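Local structure of pngf-ii (Elizabethkingia meningoseptica, 4R4X) at residues Thr231-Leu236 and Glu363-Pro368; Asn278-Ser283 and Met399-Lys404; Ser283-Ala288 and Gly393-Thr398; Glu298-Phe303 and Tyr328-Thr333. The protein probably hydrolyses the linkage between asparagine side chains and the N-linked glycans of glycoproteins, as a bacterial peptide:N-glycosidase related to PNGase F. One frame throughout, in Å; residues are numbered along the deposited sequence.

In the fold
Four contacts illustrate how residues far apart in sequence close a beta-rich fold. From the N terminus, residues 231-236 open contact 1, which ends 127 residues later when strand 358-367 pairs beside them. Before that, the chain passes 278-283 and 283-288, the first halves of contacts 2 and 3, whose partners at 399-404 and 393-398 come only after contact 1 has closed; both therefore cross it. Contact 3 lies within contact 2, sharing Ser-283 with it, and contact 4, between 298-303 and 328-333, is enclosed by all three. Contacts 1 and 4 share a four-stranded sheet and its interface with a larger one, whereas contacts 2 and 3 tie a peripheral hairpin to a later loop.

Contact 1 of 4, residues Thr231-Leu236 and Glu363-Pro368; sequences TIFVEL and ELSIHP
Residues Thr-231 to Glu-235 and Glu-363 to His-367 form an antiparallel beta ladder between the two inner strands of a four-stranded sheet, within a part of the chain related to the N-terminal region of PNGase F. Six backbone hydrogen bonds tie three pairs, Thr-231 with His-367, Phe-233 with Ser-365 and Glu-235 with Glu-363; Glu-235 N to Glu-363 O, at 2.9 Å, is almost straight. The intervening pairs put apolar groups on the buried face, where Leu-364 CD2 meets Val-234 CG2 at 3.6 Å, and Val-234 also touches Met-300 of the facing sheet. The other face is more polar. There Ser-365 OG and His-367 NE2, 2.7 Å apart, share a hydrogen bond along their own strand, and Arg-329 also bonds to the serine oxygen. The imidazole stacks on Phe-185 and brings CD2 to 3.9 Å from Phe-233 CD1, the two rings being perpendicular but obliquely placed. Glu-235 and Glu-363 run side by side on this face, their carboxylate planes 61° apart. Their like charges probably repel, but one water bridges them, donating to Glu-235 OE2 and to Glu-363 OE1 at 2.7 Å each.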
loop_
_atom_site.group_PDB
_atom_site.type_symbol
_atom_site.label_atom_id
_atom_site.label_comp_id
_atom_site.label_asym_id
_atom_site.label_seq_id
_atom_site.Cartn_x
_atom_site.Cartn_y
_atom_site.Cartn_z
ATOM N N THR A 231 -6.190 6.646 -4.183
ATOM C CA THR A 231 -5.949 5.221 -4.260
ATOM C C THR A 231 -5.778 4.644 -2.861
ATOM O O THR A 231 -5.453 5.375 -1.888
ATOM C CB THR A 231 -4.744 4.882 -5.148
ATOM O OG1 THR A 231 -3.576 5.573 -4.689
ATOM C CG2 THR A 231 -5.019 5.258 -6.576
ATOM N N ILE A 232 -6.030 3.344 -2.767
ATOM C CA ILE A 232 -6.039 2.635 -1.489
ATOM C C ILE A 232 -5.333 1.294 -1.634
ATOM O O ILE A 232 -5.608 0.528 -2.573
ATOM C CB ILE A 232 -7.460 2.336 -0.989
ATOM C CG1 ILE A 232 -8.400 3.532 -1.116
ATOM C CG2 ILE A 232 -7.397 1.892 0.461
ATOM C CD1 ILE A 232 -9.863 3.158 -1.000
ATOM N N PHE A 233 -4.435 1.016 -0.699
ATOM C CA PHE A 233 -3.675 -0.211 -0.692
ATOM C C PHE A 233 -3.741 -0.828 0.711
ATOM O O PHE A 233 -3.912 -0.121 1.718
ATOM C CB PHE A 233 -2.191 0.047 -1.017
ATOM C CG PHE A 233 -1.914 0.406 -2.446
ATOM C CD1 PHE A 233 -2.220 1.646 -2.930
ATOM C CD2 PHE A 233 -1.276 -0.511 -3.296
ATOM C CE1 PHE A 233 -1.947 1.975 -4.251
ATOM C CE2 PHE A 233 -1.002 -0.189 -4.625
ATOM C CZ PHE A 233 -1.353 1.057 -5.099
ATOM N N VAL A 234 -3.609 -2.154 0.760
ATOM C CA VAL A 234 -3.539 -2.877 2.005
ATOM C C VAL A 234 -2.240 -3.636 2.005
ATOM O O VAL A 234 -1.909 -4.267 0.997
ATOM C CB VAL A 234 -4.740 -3.822 2.199
ATOM C CG1 VAL A 234 -4.902 -4.800 1.032
ATOM C CG2 VAL A 234 -4.622 -4.567 3.515
ATOM N N GLU A 235 -1.508 -3.552 3.120
ATOM C CA GLU A 235 -0.201 -4.213 3.256
ATOM C C GLU A 235 -0.090 -5.090 4.497
ATOM O O GLU A 235 -0.315 -4.643 5.626
ATOM C CB GLU A 235 0.939 -3.202 3.254
ATOM C CG GLU A 235 2.333 -3.857 3.187
ATOM C CD GLU A 235 3.441 -2.831 2.953
ATOM O OE1 GLU A 235 4.354 -3.088 2.150
ATOM O OE2 GLU A 235 3.407 -1.756 3.585
ATOM N N LEU A 236 0.283 -6.348 4.271
ATOM C CA LEU A 236 0.433 -7.332 5.323
ATOM C C LEU A 236 1.856 -7.875 5.291
ATOM O O LEU A 236 2.422 -8.098 4.197
ATOM C CB LEU A 236 -0.571 -8.477 5.115
ATOM C CG LEU A 236 -0.521 -9.541 6.233
ATOM C CD1 LEU A 236 -1.901 -9.954 6.696
ATOM C CD2 LEU A 236 0.274 -10.745 5.807
ATOM N N GLU A 363 -1.682 -2.939 7.706
ATOM C CA GLU A 363 -2.113 -1.549 7.619
ATOM C C GLU A 363 -2.774 -1.278 6.269
ATOM O O GLU A 363 -2.610 -2.046 5.310
ATOM C CB GLU A 363 -0.926 -0.592 7.863
ATOM C CG GLU A 363 0.136 -0.594 6.767
ATOM C CD GLU A 363 1.369 0.240 7.093
ATOM O OE1 GLU A 363 1.904 0.898 6.171
ATOM O OE2 GLU A 363 1.811 0.252 8.266
ATOM N N LEU A 364 -3.553 -0.207 6.228
ATOM C CA LEU A 364 -4.063 0.371 5.011
ATOM C C LEU A 364 -3.365 1.687 4.728
ATOM O O LEU A 364 -2.922 2.380 5.656
ATOM C CB LEU A 364 -5.564 0.641 5.141
ATOM C CG LEU A 364 -6.509 -0.460 5.603
ATOM C CD1 LEU A 364 -7.951 0.042 5.627
ATOM C CD2 LEU A 364 -6.408 -1.668 4.696
ATOM N N SER A 365 -3.245 2.046 3.459
ATOM C CA SER A 365 -2.760 3.368 3.098
ATOM C C SER A 365 -3.661 3.993 2.034
ATOM O O SER A 365 -4.151 3.304 1.104
ATOM C CB SER A 365 -1.315 3.324 2.601
ATOM O OG SER A 365 -1.183 2.556 1.428
ATOM N N ILE A 366 -3.878 5.291 2.200
ATOM C CA ILE A 366 -4.718 6.098 1.325
ATOM C C ILE A 366 -3.876 7.226 0.747
ATOM O O ILE A 366 -3.246 8.003 1.488
ATOM C CB ILE A 366 -5.925 6.685 2.073
ATOM C CG1 ILE A 366 -6.686 5.591 2.812
ATOM C CG2 ILE A 366 -6.848 7.438 1.095
ATOM C CD1 ILE A 366 -7.400 6.081 4.044
ATOM N N HIS A 367 -3.852 7.295 -0.582
ATOM C CA HIS A 367 -2.956 8.170 -1.305
ATOM C C HIS A 367 -3.755 9.227 -2.084
ATOM O O HIS A 367 -4.758 8.879 -2.725
ATOM C CB HIS A 367 -2.050 7.348 -2.218
ATOM C CG HIS A 367 -1.300 6.290 -1.478
ATOM N ND1 HIS A 367 -0.040 6.498 -0.944
ATOM C CD2 HIS A 367 -1.673 5.051 -1.090
ATOM C CE1 HIS A 367 0.348 5.412 -0.303
ATOM N NE2 HIS A 367 -0.633 4.528 -0.357
ATOM N N PRO A 368 -3.320 10.505 -2.009
ATOM C CA PRO A 368 -4.039 11.696 -2.502
ATOM C C PRO A 368 -3.969 11.857 -4.031
ATOM O O PRO A 368 -3.628 12.919 -4.546
ATOM C CB PRO A 368 -3.297 12.857 -1.803
ATOM C CG PRO A 368 -1.900 12.351 -1.666
ATOM C CD PRO A 368 -2.067 10.897 -1.311
HETATM O O HOH W 1 1.664 0.359 3.518
#

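Contact 2 of 4, residues Asn278-Ser283 and Met399-Lys404; sequences NGNGKS and MFNSDK
An Asx turn at Asn-278 meets an ST turn at Ser-402, joining the loop of the small hairpin between strands 275-276 and 284-285 to the loop that leads into strand 406-412. Each turn is closed by a side-chain oxygen that accepts from the backbone N two residues further on: Asn-278 OD1 from Asn-280 N, and Ser-402 OG from Lys-404 N at 3.0 Å. The serine hydroxyl thus has its proton to give across the contact, and it donates to Asn-278 O at 3.2 Å, approaching from above the carbonyl plane. With OG anti to the backbone N (chi1 161°), Ser-402 can take part in both bonds.

The other end of the Asn-278 amide is used as well. ND2 donates to Met-399 O at 2.9 Å, an acceptor lying in the amide plane, and also to Gly-405 O, so OD1 and ND2 together hold the buried amide in a defined rotation. Near the backbone end of the same side chain, the aliphatic part of Lys-404 packs on Asn-278, with Lys-404 CD 3.9 Å from Asn-278 CB.

Further along the hairpin loop Asn-280 meets Asn-401 of the opposing loop, the two side chains crossing at about a right angle, with amide planes 61° apart. Tyr-284 OH is a further partner of Asn-280 OD1. A water donates to both Asn-280 O and Asn-401 OD1, making a second link between these residues. The direct one is a bond of 2.8 Å from Asn-401 ND2 to Asn-280 OD1, in the carbonyl plane and on a lone pair of the oxygen.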
loop_
_atom_site.group_PDB
_atom_site.type_symbol
_atom_site.label_atom_id
_atom_site.label_comp_id
_atom_site.label_asym_id
_atom_site.label_seq_id
_atom_site.Cartn_x
_atom_site.Cartn_y
_atom_site.Cartn_z
ATOM N N ASN A 278 -27.628 -26.657 -2.704
ATOM C CA ASN A 278 -27.729 -26.621 -4.161
ATOM C C ASN A 278 -28.038 -27.956 -4.830
ATOM O O ASN A 278 -27.878 -28.077 -6.060
ATOM C CB ASN A 278 -26.448 -26.055 -4.777
ATOM C CG ASN A 278 -25.277 -27.002 -4.658
ATOM O OD1 ASN A 278 -25.394 -28.115 -4.116
ATOM N ND2 ASN A 278 -24.127 -26.563 -5.160
ATOM N N GLY A 279 -28.460 -28.937 -4.031
ATOM C CA GLY A 279 -28.803 -30.269 -4.541
ATOM C C GLY A 279 -27.771 -31.355 -4.275
ATOM O O GLY A 279 -28.054 -32.519 -4.500
ATOM N N ASN A 280 -26.566 -31.009 -3.818
ATOM C CA ASN A 280 -25.533 -32.048 -3.608
ATOM C C ASN A 280 -25.609 -32.780 -2.261
ATOM O O ASN A 280 -24.740 -33.565 -1.961
ATOM C CB ASN A 280 -24.108 -31.506 -3.861
ATOM C CG ASN A 280 -23.527 -30.709 -2.689
ATOM O OD1 ASN A 280 -22.309 -30.466 -2.662
ATOM N ND2 ASN A 280 -24.364 -30.270 -1.750
ATOM N N GLY A 281 -26.621 -32.484 -1.453
ATOM C CA GLY A 281 -26.871 -33.219 -0.228
ATOM C C GLY A 281 -26.167 -32.641 0.990
ATOM O O GLY A 281 -26.385 -33.088 2.105
ATOM N N LYS A 282 -25.330 -31.632 0.782
ATOM C CA LYS A 282 -24.620 -31.001 1.863
ATOM C C LYS A 282 -25.179 -29.599 2.140
ATOM O O LYS A 282 -26.030 -29.077 1.390
ATOM C CB LYS A 282 -23.127 -30.923 1.532
ATOM C CG LYS A 282 -22.488 -32.287 1.377
ATOM C CD LYS A 282 -21.007 -32.194 1.075
ATOM C CE LYS A 282 -20.374 -33.576 1.020
ATOM N NZ LYS A 282 -18.940 -33.444 0.627
ATOM N N SER A 283 -24.682 -29.014 3.221
ATOM C CA SER A 283 -25.041 -27.675 3.643
ATOM C C SER A 283 -23.835 -26.784 3.749
ATOM O O SER A 283 -22.753 -27.222 4.143
ATOM C CB SER A 283 -25.712 -27.700 4.992
ATOM O OG SER A 283 -27.004 -28.190 4.824
HETATM N N MSE A 399 -19.159 -27.424 -2.795
HETATM C CA MSE A 399 -20.468 -27.347 -3.465
HETATM C C MSE A 399 -20.418 -27.530 -4.959
HETATM O O MSE A 399 -21.452 -27.645 -5.599
HETATM C CB MSE A 399 -21.167 -26.019 -3.143
HETATM C CG MSE A 399 -20.554 -24.764 -3.742
HETATM SE SE MSE A 399 -19.116 -24.068 -2.576
HETATM C CE MSE A 399 -20.196 -23.454 -1.047
ATOM N N PHE A 400 -19.225 -27.583 -5.525
ATOM C CA PHE A 400 -19.086 -27.511 -6.969
ATOM C C PHE A 400 -19.177 -28.862 -7.656
ATOM O O PHE A 400 -19.106 -28.946 -8.878
ATOM C CB PHE A 400 -17.822 -26.738 -7.310
ATOM C CG PHE A 400 -17.924 -25.289 -6.960
ATOM C CD1 PHE A 400 -18.734 -24.448 -7.709
ATOM C CD2 PHE A 400 -17.237 -24.766 -5.889
ATOM C CE1 PHE A 400 -18.852 -23.120 -7.390
ATOM C CE2 PHE A 400 -17.336 -23.425 -5.571
ATOM C CZ PHE A 400 -18.153 -22.599 -6.316
ATOM N N ASN A 401 -19.420 -29.923 -6.890
ATOM C CA ASN A 401 -19.800 -31.190 -7.531
ATOM C C ASN A 401 -21.237 -31.212 -8.068
ATOM O O ASN A 401 -21.608 -32.155 -8.751
ATOM C CB ASN A 401 -19.521 -32.403 -6.648
ATOM C CG ASN A 401 -20.458 -32.509 -5.454
ATOM O OD1 ASN A 401 -20.839 -33.622 -5.056
ATOM N ND2 ASN A 401 -20.819 -31.392 -4.874
ATOM N N SER A 402 -22.039 -30.187 -7.775
ATOM C CA SER A 402 -23.361 -30.051 -8.380
ATOM C C SER A 402 -23.228 -29.075 -9.526
ATOM O O SER A 402 -22.555 -28.055 -9.380
ATOM C CB SER A 402 -24.384 -29.493 -7.398
ATOM O OG SER A 402 -25.512 -28.960 -8.085
ATOM N N ASP A 403 -23.921 -29.349 -10.631
ATOM C CA ASP A 403 -23.970 -28.403 -11.755
ATOM C C ASP A 403 -24.508 -27.020 -11.346
ATOM O O ASP A 403 -24.197 -26.036 -12.004
ATOM C CB ASP A 403 -24.804 -28.961 -12.918
ATOM C CG ASP A 403 -24.772 -28.046 -14.150
ATOM O OD1 ASP A 403 -23.734 -27.983 -14.835
ATOM O OD2 ASP A 403 -25.770 -27.354 -14.411
ATOM N N LYS A 404 -25.306 -26.939 -10.274
ATOM C CA LYS A 404 -25.848 -25.650 -9.823
ATOM C C LYS A 404 -24.753 -24.733 -9.242
ATOM O O LYS A 404 -24.873 -23.514 -9.286
ATOM C CB LYS A 404 -26.950 -25.836 -8.775
ATOM C CG LYS A 404 -27.500 -24.514 -8.252
ATOM C CD LYS A 404 -28.824 -24.651 -7.496
ATOM C CE LYS A 404 -28.954 -23.588 -6.404
ATOM N NZ LYS A 404 -30.281 -23.667 -5.719
HETATM O O HOH W 2 -21.935 -33.790 -2.307
#

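Contact 3 of 4, residues Ser283-Ala288 and Gly393-Thr398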
loop_
_atom_site.group_PDB
_atom_site.type_symbol
_atom_site.label_atom_id
_atom_site.label_comp_id
_atom_site.label_asym_id
_atom_site.label_seq_id
_atom_site.Cartn_x
_atom_site.Cartn_y
_atom_site.Cartn_z
ATOM N N SER A 283 -24.682 -29.014 3.221
ATOM C CA SER A 283 -25.041 -27.675 3.643
ATOM C C SER A 283 -23.835 -26.784 3.749
ATOM O O SER A 283 -22.753 -27.222 4.143
ATOM C CB SER A 283 -25.712 -27.700 4.992
ATOM O OG SER A 283 -27.004 -28.190 4.824
ATOM N N TYR A 284 -24.049 -25.518 3.422
ATOM C CA TYR A 284 -22.984 -24.524 3.447
ATOM C C TYR A 284 -23.562 -23.316 4.153
ATOM O O TYR A 284 -24.794 -23.152 4.204
ATOM C CB TYR A 284 -22.530 -24.228 2.023
ATOM C CG TYR A 284 -22.090 -25.487 1.332
ATOM C CD1 TYR A 284 -20.809 -26.014 1.556
ATOM C CD2 TYR A 284 -22.952 -26.193 0.521
ATOM C CE1 TYR A 284 -20.411 -27.190 0.982
ATOM C CE2 TYR A 284 -22.565 -27.384 -0.072
ATOM C CZ TYR A 284 -21.288 -27.879 0.158
ATOM O OH TYR A 284 -20.864 -29.057 -0.428
ATOM N N GLN A 285 -22.685 -22.485 4.702
ATOM C CA GLN A 285 -23.103 -21.424 5.601
ATOM C C GLN A 285 -22.544 -20.062 5.191
ATOM O O GLN A 285 -21.335 -19.879 5.102
ATOM C CB GLN A 285 -22.651 -21.734 7.025
ATOM C CG GLN A 285 -23.053 -23.102 7.537
ATOM C CD GLN A 285 -22.117 -24.216 7.103
ATOM O OE1 GLN A 285 -20.885 -24.044 7.037
ATOM N NE2 GLN A 285 -22.696 -25.379 6.811
ATOM N N GLY A 286 -23.438 -19.104 4.974
ATOM C CA GLY A 286 -23.060 -17.703 4.821
ATOM C C GLY A 286 -22.271 -17.379 3.570
ATOM O O GLY A 286 -21.525 -16.398 3.546
ATOM N N VAL A 287 -22.462 -18.179 2.532
ATOM C CA VAL A 287 -21.664 -18.062 1.312
ATOM C C VAL A 287 -22.303 -17.207 0.230
ATOM O O VAL A 287 -21.628 -16.864 -0.748
ATOM C CB VAL A 287 -21.295 -19.434 0.713
ATOM C CG1 VAL A 287 -20.523 -20.228 1.731
ATOM C CG2 VAL A 287 -22.521 -20.200 0.216
ATOM N N ALA A 288 -23.580 -16.866 0.408
ATOM C CA ALA A 288 -24.326 -16.116 -0.595
ATOM C C ALA A 288 -25.148 -14.982 0.008
ATOM O O ALA A 288 -25.682 -15.101 1.111
ATOM C CB ALA A 288 -25.251 -17.052 -1.371
ATOM N N GLY A 393 -16.623 -24.084 12.701
ATOM C CA GLY A 393 -17.782 -24.823 12.217
ATOM C C GLY A 393 -18.271 -24.546 10.792
ATOM O O GLY A 393 -19.291 -25.086 10.381
ATOM N N GLN A 394 -17.562 -23.720 10.025
ATOM C CA GLN A 394 -18.007 -23.435 8.642
ATOM C C GLN A 394 -17.421 -24.473 7.687
ATOM O O GLN A 394 -16.203 -24.658 7.644
ATOM C CB GLN A 394 -17.592 -22.028 8.205
ATOM C CG GLN A 394 -18.191 -21.602 6.868
ATOM C CD GLN A 394 -17.769 -20.205 6.415
ATOM O OE1 GLN A 394 -16.852 -19.580 6.963
ATOM N NE2 GLN A 394 -18.466 -19.700 5.415
ATOM N N ASP A 395 -18.289 -25.137 6.916
ATOM C CA ASP A 395 -17.863 -26.203 6.012
ATOM C C ASP A 395 -16.989 -25.699 4.872
ATOM O O ASP A 395 -17.096 -24.548 4.464
ATOM C CB ASP A 395 -19.093 -26.928 5.451
ATOM C CG ASP A 395 -19.680 -27.880 6.455
ATOM O OD1 ASP A 395 -18.927 -28.790 6.872
ATOM O OD2 ASP A 395 -20.844 -27.701 6.850
ATOM N N TYR A 396 -16.115 -26.571 4.388
ATOM C CA TYR A 396 -15.310 -26.273 3.206
ATOM C C TYR A 396 -16.195 -26.172 1.990
ATOM O O TYR A 396 -17.228 -26.818 1.945
ATOM C CB TYR A 396 -14.277 -27.355 2.964
ATOM C CG TYR A 396 -13.201 -27.369 3.989
ATOM C CD1 TYR A 396 -13.345 -28.119 5.153
ATOM C CD2 TYR A 396 -12.039 -26.636 3.812
ATOM C CE1 TYR A 396 -12.358 -28.147 6.102
ATOM C CE2 TYR A 396 -11.036 -26.668 4.756
ATOM C CZ TYR A 396 -11.211 -27.422 5.896
ATOM O OH TYR A 396 -10.236 -27.449 6.846
ATOM N N PRO A 397 -15.765 -25.391 0.983
ATOM C CA PRO A 397 -16.590 -25.167 -0.192
ATOM C C PRO A 397 -16.529 -26.294 -1.218
ATOM O O PRO A 397 -15.928 -26.166 -2.280
ATOM C CB PRO A 397 -16.050 -23.831 -0.738
ATOM C CG PRO A 397 -14.622 -23.811 -0.310
ATOM C CD PRO A 397 -14.651 -24.427 1.057
ATOM N N THR A 398 -17.197 -27.392 -0.881
ATOM C CA THR A 398 -17.284 -28.578 -1.718
ATOM C C THR A 398 -18.552 -28.591 -2.586
ATOM O O THR A 398 -18.956 -29.637 -3.108
ATOM C CB THR A 398 -17.269 -29.813 -0.814
ATOM O OG1 THR A 398 -18.336 -29.704 0.167
ATOM C CG2 THR A 398 -15.959 -29.900 -0.088
HETATM O O HOH W 3 -19.895 -23.082 4.122
#
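Residues 283-287 run, end to end, at 91° to residues 393-398, the closest CA atoms being those of Tyr-284 and Asp-395, 6.0 Å apart, so side chains rather than a strand ladder make the connection. The second strand of the small hairpin 275-276/284-285 meets an irregular loop with an inverse gamma turn centred on Pro-397. Gln-285 grips Asp-395 with both ends of its amide. OE1 accepts from Asp-395 N at 2.8 Å in a nearly straight bond, while NE2 donates to the anti lone pair of Asp-395 OD2 at 3.0 Å. The bend at chi2 (83°) sets CD for this double hold, and the amide and carboxylate planes stand 56° apart. Gln-394 reaches back: its NE2 makes a weak bond to Gln-285 O, while its OE1 is held by Tyr-262 OH of helix 262-268 and Met-389 N. Tyr-284 presents its ring edge to the loop, with CE1 3.3 Å from Tyr-396 O. Its OH shares a hydrogen bond of 2.7 Å with Thr-398 OG1. Backbone bonds from Tyr-284 to Tyr-276 pair this segment with strand 275-276, and Val-287 bonds to Asn-384 at the end of strand 378-384. Within the second segment, Pro-397 packs on Phe-527 and Asn-529 of strand 527-537.

Contact 4 of 4, residues Glu298-Phe303 and Tyr328-Thr333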
loop_
_atom_site.group_PDB
_atom_site.type_symbol
_atom_site.label_atom_id
_atom_site.label_comp_id
_atom_site.label_asym_id
_atom_site.label_seq_id
_atom_site.Cartn_x
_atom_site.Cartn_y
_atom_site.Cartn_z
ATOM N N GLU A 298 -13.311 -10.166 0.806
ATOM C CA GLU A 298 -11.854 -10.397 0.852
ATOM C C GLU A 298 -11.100 -9.196 0.303
ATOM O O GLU A 298 -11.156 -8.915 -0.911
ATOM C CB GLU A 298 -11.475 -11.616 0.006
ATOM C CG GLU A 298 -12.170 -12.863 0.409
ATOM C CD GLU A 298 -11.810 -14.057 -0.447
ATOM O OE1 GLU A 298 -11.814 -13.946 -1.694
ATOM O OE2 GLU A 298 -11.532 -15.119 0.136
ATOM N N LEU A 299 -10.419 -8.440 1.158
ATOM C CA LEU A 299 -9.530 -7.384 0.637
ATOM C C LEU A 299 -8.364 -7.994 -0.141
ATOM O O LEU A 299 -7.991 -7.481 -1.188
ATOM C CB LEU A 299 -8.961 -6.510 1.755
ATOM C CG LEU A 299 -9.940 -5.742 2.636
ATOM C CD1 LEU A 299 -9.152 -4.746 3.500
ATOM C CD2 LEU A 299 -10.977 -5.001 1.773
HETATM N N MSE A 300 -7.815 -9.089 0.376
HETATM C CA MSE A 300 -6.593 -9.721 -0.163
HETATM C C MSE A 300 -6.627 -11.178 0.210
HETATM O O MSE A 300 -6.725 -11.507 1.383
HETATM C CB MSE A 300 -5.325 -9.084 0.445
HETATM C CG MSE A 300 -4.015 -9.778 0.039
HETATM SE SE MSE A 300 -2.605 -9.620 1.425
HETATM C CE MSE A 300 -2.896 -7.755 1.978
ATOM N N ARG A 301 -6.556 -12.070 -0.786
ATOM C CA ARG A 301 -6.404 -13.495 -0.566
ATOM C C ARG A 301 -4.928 -13.811 -0.764
ATOM O O ARG A 301 -4.329 -13.415 -1.783
ATOM C CB ARG A 301 -7.276 -14.301 -1.547
ATOM C CG ARG A 301 -7.013 -15.810 -1.573
ATOM C CD ARG A 301 -8.067 -16.679 -0.912
ATOM N NE ARG A 301 -9.435 -16.399 -1.355
ATOM C CZ ARG A 301 -10.095 -16.959 -2.375
ATOM N NH1 ARG A 301 -9.545 -17.874 -3.162
ATOM N NH2 ARG A 301 -11.340 -16.552 -2.638
ATOM N N PHE A 302 -4.325 -14.475 0.228
ATOM C CA PHE A 302 -2.901 -14.766 0.197
ATOM C C PHE A 302 -2.648 -16.156 0.753
ATOM O O PHE A 302 -3.499 -16.746 1.438
ATOM C CB PHE A 302 -2.065 -13.706 0.958
ATOM C CG PHE A 302 -2.283 -13.692 2.456
ATOM C CD1 PHE A 302 -3.368 -13.009 3.017
ATOM C CD2 PHE A 302 -1.394 -14.341 3.318
ATOM C CE1 PHE A 302 -3.576 -13.005 4.392
ATOM C CE2 PHE A 302 -1.601 -14.342 4.699
ATOM C CZ PHE A 302 -2.687 -13.672 5.241
ATOM N N PHE A 303 -1.470 -16.688 0.443
ATOM C CA PHE A 303 -1.085 -17.979 0.967
ATOM C C PHE A 303 0.250 -17.842 1.641
ATOM O O PHE A 303 1.160 -17.267 1.065
ATOM C CB PHE A 303 -1.083 -18.997 -0.155
ATOM C CG PHE A 303 -2.460 -19.260 -0.669
ATOM C CD1 PHE A 303 -3.033 -18.408 -1.592
ATOM C CD2 PHE A 303 -3.227 -20.259 -0.103
ATOM C CE1 PHE A 303 -4.352 -18.568 -1.994
ATOM C CE2 PHE A 303 -4.540 -20.459 -0.525
ATOM C CZ PHE A 303 -5.114 -19.594 -1.455
ATOM N N TYR A 328 2.985 -8.791 1.541
ATOM C CA TYR A 328 1.882 -8.835 0.600
ATOM C C TYR A 328 1.224 -7.462 0.559
ATOM O O TYR A 328 0.808 -6.936 1.595
ATOM C CB TYR A 328 0.826 -9.842 1.032
ATOM C CG TYR A 328 1.285 -11.240 1.408
ATOM C CD1 TYR A 328 1.744 -11.515 2.688
ATOM C CD2 TYR A 328 1.189 -12.302 0.500
ATOM C CE1 TYR A 328 2.099 -12.802 3.065
ATOM C CE2 TYR A 328 1.564 -13.591 0.864
ATOM C CZ TYR A 328 2.015 -13.830 2.149
ATOM O OH TYR A 328 2.365 -15.101 2.556
ATOM N N ARG A 329 1.093 -6.891 -0.627
ATOM C CA ARG A 329 0.430 -5.609 -0.746
ATOM C C ARG A 329 -0.456 -5.606 -1.977
ATOM O O ARG A 329 0.004 -5.894 -3.096
ATOM C CB ARG A 329 1.447 -4.462 -0.802
ATOM C CG ARG A 329 0.828 -3.062 -0.658
ATOM C CD ARG A 329 1.886 -1.956 -0.662
ATOM N NE ARG A 329 1.366 -0.648 -0.220
ATOM C CZ ARG A 329 1.969 0.525 -0.424
ATOM N NH1 ARG A 329 3.112 0.597 -1.101
ATOM N NH2 ARG A 329 1.420 1.660 0.031
ATOM N N GLN A 330 -1.718 -5.251 -1.760
ATOM C CA GLN A 330 -2.710 -5.212 -2.823
ATOM C C GLN A 330 -3.388 -3.831 -2.938
ATOM O O GLN A 330 -3.759 -3.206 -1.932
ATOM C CB GLN A 330 -3.787 -6.247 -2.556
ATOM C CG GLN A 330 -4.841 -6.299 -3.672
ATOM C CD GLN A 330 -5.566 -7.611 -3.775
ATOM O OE1 GLN A 330 -6.803 -7.676 -3.976
ATOM N NE2 GLN A 330 -4.840 -8.657 -3.656
ATOM N N ASP A 331 -3.543 -3.391 -4.171
ATOM C CA ASP A 331 -4.323 -2.199 -4.537
ATOM C C ASP A 331 -5.790 -2.571 -4.374
ATOM O O ASP A 331 -6.252 -3.536 -4.968
ATOM C CB ASP A 331 -3.984 -1.864 -5.972
ATOM C CG ASP A 331 -4.691 -0.612 -6.511
ATOM O OD1 ASP A 331 -5.645 -0.091 -5.878
ATOM O OD2 ASP A 331 -4.274 -0.184 -7.611
ATOM N N ILE A 332 -6.513 -1.836 -3.545
ATOM C CA ILE A 332 -7.932 -2.101 -3.323
ATOM C C ILE A 332 -8.800 -0.861 -3.626
ATOM O O ILE A 332 -9.886 -0.708 -3.056
ATOM C CB ILE A 332 -8.190 -2.587 -1.877
ATOM C CG1 ILE A 332 -7.518 -1.681 -0.852
ATOM C CG2 ILE A 332 -7.701 -4.013 -1.686
ATOM C CD1 ILE A 332 -7.992 -1.984 0.566
ATOM N N THR A 333 -8.345 -0.035 -4.556
ATOM C CA THR A 333 -8.977 1.273 -4.903
ATOM C C THR A 333 -10.449 1.124 -5.268
ATOM O O THR A 333 -11.283 1.941 -4.858
ATOM C CB THR A 333 -8.170 1.967 -6.038
ATOM O OG1 THR A 333 -6.850 2.257 -5.548
ATOM C CG2 THR A 333 -8.839 3.252 -6.524
#
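Phe-302 and Tyr-328 cross at about a right angle in a buried edge-to-face pair, the phenylalanine turning its edge to the tyrosine face with ring centroids 4.8 Å apart and planes at 50°. Phe-302 CB lies over the same ring in a CH-pi contact, 3.6 Å from Tyr-328 CD2, and Phe-302 CD2 stands above it toward the rim. The strands that carry them, 300-303 and 328-331, belong to two different sheets, and their axes pass 8.3 Å apart, too far for backbone pairing; this is the interior of a beta sandwich, consistent with the PNGase F fold. Met-300, present as selenomethionine, has SE 5.2 Å from the centroid of the Tyr-328 ring, an oblique Met-aromatic contact that is doubtful because the residue has two conformers. At the corner of the chain, where Leu-299 and Met-300 form a classic beta bulge opposite Val-251, Leu-299 CD1 meets Ile-332 CD1 at 4.2 Å. The tyrosine hydroxyl supplies a polar link, donating to Phe-303 O at 2.9 Å from above the carbonyl plane. Here the two sheets meet mainly through apolar and aromatic groups, while this hydrogen bond gives the hydroxyl of a largely buried tyrosine a backbone acceptor.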